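Local coordinates for protein dipicolinate synthase subunit B (Bacillus halodurans, PDB 3LQK) that probably serves as the flavoprotein-family subunit of dipicolinate synthase, the enzyme that makes the dipicolinic acid of bacterial spores, at residues A[141-146]-A[152-157]; A[177-182]-A[187-192]. One frame throughout, in Å; residues are numbered along the deposited sequence.

Contacts 1 and 2 follow one another along the chain, contact 1 closing before contact 2 opens, and their centres lie 12 Å apart. Strand 152-159 joins them: contact 1 packs helix 141-146 against its start, and the tail 187-192 of contact 2 runs back to the same strand. Two probable hydrogen bonds make the junction, Q188 NE2 to F154 O at 2.7 Å and F157 N to V192 O at 2.9 Å. Packing adds to them, with P156 CD 3.2 Å from T179 OG1. No flavin or other ligand is among the partners of either contact; both join parts of the fold and touch a second subunit.

Contact 1: A[141-146]-A[152-157]; sequences INIMRL and IYFIPF
Helix 141-146 and strand 152-154 have their N-to-C directions 118° apart, the short axes approaching to 9.4 Å, and the backbones come nearest where L146 CA lies 6.4 Å from I152 CA. With no hydrogen bond between the two segments, apolar contact carries the pairing, and 266 Å² of surface is buried. L146 and F154 have the most surface covered. The phenyl ring of F154 presents its edge to the helix: L146 CB sits in the ring plane, 3.7 Å from F154 CZ. On the other flank of the ring tip, I143 CG2 lies 4.0 Å from F154 CE2, the two side chains crossing at about a right angle. I143 CG2 stands anti to its own backbone N (CG1 at chi1 -70°), which leaves this methyl as the branch that meets the ring. The backbone takes part as well, since I143 O is 3.7 Å from F154 CZ. With an alanine at F154, the ring would be gone and a gap would probably open between helix and strand, leaving L146 CB and I143 CG2 without their aromatic partner. I152, two residues earlier on the strand, meets the same leucine, its CD1 lying 3.8 Å from L146 CD2. Closer to the backbone, I152 CB is 3.5 Å from L146 O, near the end of the helix. I152 and F154 both direct CB toward the helix, whereas Y153 between them directs its CB away. These are elements of a beta-alpha-beta unit: strand 126-132, helix 140-147 and strand 152-159, the two strands parallel. F154 also touches V128 and I143 touches I130, both on strand 126-132, while F103 of helix 97-104 packs on L146 and I152.

Contact 2: A[177-182]-A[187-192]; sequences PETIEA and QQYQPV
Y189 and A182 have the most surface buried here, with Q187 next, and together they hold the chain after helix 176-184 against the helix flank. The tyrosine ring lies beside E178: E178 CB stands over one face, 3.9 Å from the Y189 ring centroid and 14° off the ring normal, a CH-pi contact. The two side chains point the same way. Y189 CG is anti to its backbone N (chi1 180°), a torsion that lays the ring along the helix toward E178. The E178 chain bends at chi2, and its carboxylate makes a long, weak ion pair with R30. Nearer the backbone, Y189 CB lies 3.9 Å from A182 CB and equally 3.9 Å from T179 CA. The small methyl of A182 also packs 3.4 Å from Q187 O, so the loop comes close to the helix surface. One direct hydrogen bond crosses the contact, from Q187 N to A182 O at 2.8 Å; its N-H...O angle is 154°, and the donor sits above the carbonyl plane. A water supplies a second bridge. It donates to T179 O and to Q187 O, the latter at 2.7 Å, and accepts from Y189 N, which ties three backbone groups together. Next to Y189, Q188 turns its amide back on the chain: Q188 NE2 donates to Y189 O at 2.9 Å, nearly straight and on a lone pair in the carbonyl plane; the same nitrogen is also hydrogen-bonded to F154 O on strand 152-159. T179 OG1 is hydrogen-bonded to A175 O, just before the helix begins. In effect the polypeptide leaves its last helix, doubles back along it and returns to strand 152-159, forming a C-terminal extension packed on the mainly parallel alpha/beta core, consistent with the Rossmann-like fold of the flavoprotein family.

Contact 1: A[141-146]-A[152-157]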
loop_
_atom_site.group_PDB
_atom_site.type_symbol
_atom_site.label_atom_id
_atom_site.label_comp_id
_atom_site.label_asym_id
_atom_site.label_seq_id
_atom_site.Cartn_x
_atom_site.Cartn_y
_atom_site.Cartn_z
ATOM N N ILE A 141 -8.951 2.288 -1.930
ATOM C CA ILE A 141 -7.734 1.646 -2.405
ATOM C C ILE A 141 -7.915 0.162 -2.753
ATOM O O ILE A 141 -7.290 -0.349 -3.708
ATOM C CB ILE A 141 -6.555 1.876 -1.479
ATOM C CG1 ILE A 141 -6.830 1.355 -0.034
ATOM C CG2 ILE A 141 -6.181 3.415 -1.345
ATOM C CD1 ILE A 141 -5.509 1.466 0.859
ATOM N N ASN A 142 -8.833 -0.497 -2.039
ATOM C CA ASN A 142 -9.102 -1.885 -2.247
ATOM C C ASN A 142 -9.777 -2.064 -3.616
ATOM O O ASN A 142 -9.387 -2.915 -4.422
ATOM C CB ASN A 142 -9.982 -2.465 -1.126
ATOM C CG ASN A 142 -9.278 -2.523 0.233
ATOM O OD1 ASN A 142 -8.101 -2.791 0.316
ATOM N ND2 ASN A 142 -10.034 -2.386 1.292
ATOM N N ILE A 143 -10.789 -1.247 -3.848
ATOM C CA ILE A 143 -11.514 -1.242 -5.114
ATOM C C ILE A 143 -10.590 -0.976 -6.277
ATOM O O ILE A 143 -10.600 -1.696 -7.275
ATOM C CB ILE A 143 -12.645 -0.161 -5.089
ATOM C CG1 ILE A 143 -13.734 -0.656 -4.101
ATOM C CG2 ILE A 143 -13.200 0.060 -6.489
ATOM C CD1 ILE A 143 -14.866 0.239 -3.877
HETATM N N MSE A 144 -9.769 0.055 -6.154
HETATM C CA MSE A 144 -8.893 0.414 -7.277
HETATM C C MSE A 144 -7.805 -0.605 -7.409
HETATM O O MSE A 144 -7.425 -0.946 -8.529
HETATM C CB MSE A 144 -8.283 1.788 -7.084
HETATM C CG MSE A 144 -9.244 2.923 -7.375
HETATM SE SE MSE A 144 -10.142 2.657 -9.089
HETATM C CE MSE A 144 -11.669 3.790 -8.811
ATOM N N ARG A 145 -7.339 -1.196 -6.334
ATOM C CA ARG A 145 -6.441 -2.316 -6.482
ATOM C C ARG A 145 -7.053 -3.469 -7.326
ATOM O O ARG A 145 -6.467 -3.939 -8.248
ATOM C CB ARG A 145 -5.938 -2.829 -5.141
ATOM C CG ARG A 145 -4.932 -3.962 -5.250
ATOM C CD ARG A 145 -4.542 -4.618 -3.939
ATOM N NE ARG A 145 -4.096 -3.665 -2.964
ATOM C CZ ARG A 145 -4.641 -3.470 -1.769
ATOM N NH1 ARG A 145 -5.655 -4.173 -1.345
ATOM N NH2 ARG A 145 -4.171 -2.548 -0.983
ATOM N N LEU A 146 -8.267 -3.849 -7.007
ATOM C CA LEU A 146 -8.926 -4.924 -7.724
ATOM C C LEU A 146 -9.160 -4.592 -9.209
ATOM O O LEU A 146 -8.994 -5.437 -10.057
ATOM C CB LEU A 146 -10.267 -5.241 -7.028
ATOM C CG LEU A 146 -10.210 -5.907 -5.652
ATOM C CD1 LEU A 146 -11.557 -5.795 -4.948
ATOM C CD2 LEU A 146 -9.696 -7.377 -5.658
ATOM N N ILE A 152 -9.763 -9.554 -13.027
ATOM C CA ILE A 152 -10.823 -9.098 -12.159
ATOM C C ILE A 152 -11.538 -7.957 -12.889
ATOM O O ILE A 152 -10.906 -7.037 -13.368
ATOM C CB ILE A 152 -10.305 -8.622 -10.788
ATOM C CG1 ILE A 152 -9.643 -9.798 -10.094
ATOM C CG2 ILE A 152 -11.516 -8.056 -9.892
ATOM C CD1 ILE A 152 -9.086 -9.591 -8.657
ATOM N N TYR A 153 -12.867 -8.003 -12.925
ATOM C CA TYR A 153 -13.675 -7.032 -13.654
ATOM C C TYR A 153 -14.867 -6.590 -12.831
ATOM O O TYR A 153 -15.335 -7.362 -11.971
ATOM C CB TYR A 153 -14.165 -7.601 -15.007
ATOM C CG TYR A 153 -13.037 -8.183 -15.845
ATOM C CD1 TYR A 153 -12.305 -7.404 -16.729
ATOM C CD2 TYR A 153 -12.679 -9.517 -15.706
ATOM C CE1 TYR A 153 -11.221 -7.966 -17.463
ATOM C CE2 TYR A 153 -11.611 -10.053 -16.393
ATOM C CZ TYR A 153 -10.934 -9.307 -17.294
ATOM O OH TYR A 153 -9.928 -9.925 -17.948
ATOM N N PHE A 154 -15.302 -5.350 -13.069
ATOM C CA PHE A 154 -16.368 -4.713 -12.291
ATOM C C PHE A 154 -17.652 -4.471 -13.095
ATOM O O PHE A 154 -17.600 -3.990 -14.244
ATOM C CB PHE A 154 -15.861 -3.379 -11.709
ATOM C CG PHE A 154 -15.034 -3.521 -10.454
ATOM C CD1 PHE A 154 -13.768 -4.076 -10.492
ATOM C CD2 PHE A 154 -15.543 -3.128 -9.213
ATOM C CE1 PHE A 154 -13.021 -4.224 -9.358
ATOM C CE2 PHE A 154 -14.799 -3.311 -8.041
ATOM C CZ PHE A 154 -13.535 -3.826 -8.119
ATOM N N ILE A 155 -18.797 -4.885 -12.534
ATOM C CA ILE A 155 -20.077 -4.523 -13.055
ATOM C C ILE A 155 -20.109 -2.986 -12.905
ATOM O O ILE A 155 -19.712 -2.447 -11.877
ATOM C CB ILE A 155 -21.227 -5.113 -12.259
ATOM C CG1 ILE A 155 -21.182 -6.660 -12.221
ATOM C CG2 ILE A 155 -22.601 -4.597 -12.783
ATOM C CD1 ILE A 155 -22.212 -7.269 -11.215
ATOM N N PRO A 156 -20.531 -2.283 -13.946
ATOM C CA PRO A 156 -20.482 -0.845 -13.903
ATOM C C PRO A 156 -21.166 -0.321 -12.672
ATOM O O PRO A 156 -22.203 -0.880 -12.229
ATOM C CB PRO A 156 -21.269 -0.445 -15.178
ATOM C CG PRO A 156 -20.901 -1.463 -16.117
ATOM C CD PRO A 156 -20.801 -2.766 -15.311
ATOM N N PHE A 157 -20.618 0.740 -12.112
ATOM C CA PHE A 157 -21.075 1.237 -10.811
ATOM C C PHE A 157 -21.055 2.811 -10.727
ATOM O O PHE A 157 -20.509 3.520 -11.600
ATOM C CB PHE A 157 -20.222 0.610 -9.708
ATOM C CG PHE A 157 -18.722 0.964 -9.812
ATOM C CD1 PHE A 157 -18.225 2.150 -9.295
ATOM C CD2 PHE A 157 -17.839 0.108 -10.423
ATOM C CE1 PHE A 157 -16.874 2.471 -9.404
ATOM C CE2 PHE A 157 -16.485 0.427 -10.486
ATOM C CZ PHE A 157 -16.021 1.607 -9.998
#

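Contact 2: A[177-182]-A[187-192]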
loop_
_atom_site.group_PDB
_atom_site.type_symbol
_atom_site.label_atom_id
_atom_site.label_comp_id
_atom_site.label_asym_id
_atom_site.label_seq_id
_atom_site.Cartn_x
_atom_site.Cartn_y
_atom_site.Cartn_z
ATOM N N PRO A 177 -24.830 -9.424 -17.001
ATOM C CA PRO A 177 -24.506 -10.311 -18.097
ATOM C C PRO A 177 -23.569 -9.759 -19.103
ATOM O O PRO A 177 -22.703 -10.446 -19.587
ATOM C CB PRO A 177 -25.870 -10.584 -18.752
ATOM C CG PRO A 177 -26.825 -10.474 -17.602
ATOM C CD PRO A 177 -26.268 -9.241 -16.868
ATOM N N GLU A 178 -23.755 -8.517 -19.442
ATOM C CA GLU A 178 -22.842 -7.831 -20.332
ATOM C C GLU A 178 -21.417 -7.803 -19.768
ATOM O O GLU A 178 -20.462 -7.979 -20.519
ATOM C CB GLU A 178 -23.313 -6.378 -20.527
ATOM C CG GLU A 178 -24.597 -6.217 -21.322
ATOM C CD GLU A 178 -25.963 -6.377 -20.525
ATOM O OE1 GLU A 178 -25.972 -6.744 -19.316
ATOM O OE2 GLU A 178 -27.055 -6.163 -21.187
ATOM N N THR A 179 -21.277 -7.568 -18.464
ATOM C CA THR A 179 -19.969 -7.569 -17.812
ATOM C C THR A 179 -19.342 -8.942 -17.897
ATOM O O THR A 179 -18.141 -9.090 -18.175
ATOM C CB THR A 179 -20.067 -7.073 -16.376
ATOM O OG1 THR A 179 -20.718 -5.778 -16.385
ATOM C CG2 THR A 179 -18.696 -6.960 -15.671
ATOM N N ILE A 180 -20.140 -9.983 -17.713
ATOM C CA ILE A 180 -19.598 -11.359 -17.858
ATOM C C ILE A 180 -19.142 -11.573 -19.310
ATOM O O ILE A 180 -18.049 -12.100 -19.545
ATOM C CB ILE A 180 -20.612 -12.497 -17.420
ATOM C CG1 ILE A 180 -20.972 -12.324 -15.940
ATOM C CG2 ILE A 180 -19.992 -13.908 -17.648
ATOM C CD1 ILE A 180 -21.828 -13.394 -15.285
ATOM N N GLU A 181 -19.967 -11.165 -20.258
ATOM C CA GLU A 181 -19.620 -11.389 -21.659
ATOM C C GLU A 181 -18.274 -10.735 -22.040
ATOM O O GLU A 181 -17.456 -11.340 -22.774
ATOM C CB GLU A 181 -20.692 -10.853 -22.561
ATOM C CG GLU A 181 -20.545 -11.251 -23.997
ATOM C CD GLU A 181 -21.218 -10.262 -24.991
ATOM O OE1 GLU A 181 -20.847 -10.302 -26.203
ATOM O OE2 GLU A 181 -22.103 -9.442 -24.581
ATOM N N ALA A 182 -18.032 -9.530 -21.545
ATOM C CA ALA A 182 -16.789 -8.858 -21.851
ATOM C C ALA A 182 -15.636 -9.504 -21.059
ATOM O O ALA A 182 -14.511 -9.682 -21.596
ATOM C CB ALA A 182 -16.872 -7.351 -21.614
ATOM N N GLN A 187 -11.925 -8.576 -21.212
ATOM C CA GLN A 187 -12.146 -7.115 -21.234
ATOM C C GLN A 187 -13.070 -6.656 -20.099
ATOM O O GLN A 187 -14.024 -7.382 -19.720
ATOM C CB GLN A 187 -12.813 -6.662 -22.570
ATOM C CG GLN A 187 -12.133 -7.043 -23.882
ATOM C CD GLN A 187 -10.710 -6.495 -23.997
ATOM O OE1 GLN A 187 -10.361 -5.492 -23.361
ATOM N NE2 GLN A 187 -9.865 -7.164 -24.807
ATOM N N GLN A 188 -12.793 -5.452 -19.606
ATOM C CA GLN A 188 -13.665 -4.676 -18.781
ATOM C C GLN A 188 -14.737 -4.022 -19.672
ATOM O O GLN A 188 -14.414 -3.268 -20.571
ATOM C CB GLN A 188 -12.879 -3.546 -18.055
ATOM C CG GLN A 188 -13.749 -2.619 -17.233
ATOM C CD GLN A 188 -14.592 -3.353 -16.129
ATOM O OE1 GLN A 188 -14.040 -3.949 -15.207
ATOM N NE2 GLN A 188 -15.909 -3.261 -16.224
ATOM N N TYR A 189 -16.005 -4.281 -19.360
ATOM C CA TYR A 189 -17.135 -3.680 -20.034
ATOM C C TYR A 189 -17.194 -2.199 -19.695
ATOM O O TYR A 189 -16.952 -1.798 -18.542
ATOM C CB TYR A 189 -18.431 -4.403 -19.600
ATOM C CG TYR A 189 -19.700 -3.874 -20.231
ATOM C CD1 TYR A 189 -20.021 -4.092 -21.573
ATOM C CD2 TYR A 189 -20.580 -3.173 -19.473
ATOM C CE1 TYR A 189 -21.248 -3.568 -22.134
ATOM C CE2 TYR A 189 -21.760 -2.661 -19.986
ATOM C CZ TYR A 189 -22.088 -2.832 -21.294
ATOM O OH TYR A 189 -23.251 -2.271 -21.660
ATOM N N GLN A 190 -17.538 -1.388 -20.695
ATOM C CA GLN A 190 -17.451 0.051 -20.613
ATOM C C GLN A 190 -18.724 0.667 -21.004
ATOM O O GLN A 190 -19.404 0.123 -21.837
ATOM C CB GLN A 190 -16.381 0.559 -21.552
ATOM C CG GLN A 190 -14.948 0.220 -21.152
ATOM C CD GLN A 190 -14.499 0.752 -19.773
ATOM O OE1 GLN A 190 -13.478 0.265 -19.210
ATOM N NE2 GLN A 190 -15.211 1.725 -19.232
ATOM N N PRO A 191 -19.102 1.820 -20.414
ATOM C CA PRO A 191 -18.500 2.585 -19.368
ATOM C C PRO A 191 -18.625 1.882 -18.038
ATOM O O PRO A 191 -19.661 1.366 -17.685
ATOM C CB PRO A 191 -19.290 3.892 -19.396
ATOM C CG PRO A 191 -20.644 3.539 -19.985
ATOM C CD PRO A 191 -20.300 2.488 -20.987
ATOM N N VAL A 192 -17.533 1.824 -17.291
ATOM C CA VAL A 192 -17.551 1.215 -16.007
ATOM C C VAL A 192 -18.100 2.171 -14.970
ATOM O O VAL A 192 -18.574 1.753 -13.921
ATOM C CB VAL A 192 -16.164 0.646 -15.642
ATOM C CG1 VAL A 192 -15.111 1.781 -15.581
ATOM C CG2 VAL A 192 -16.244 -0.204 -14.330
HETATM O O HOH W 1 -16.109 -6.993 -18.041
#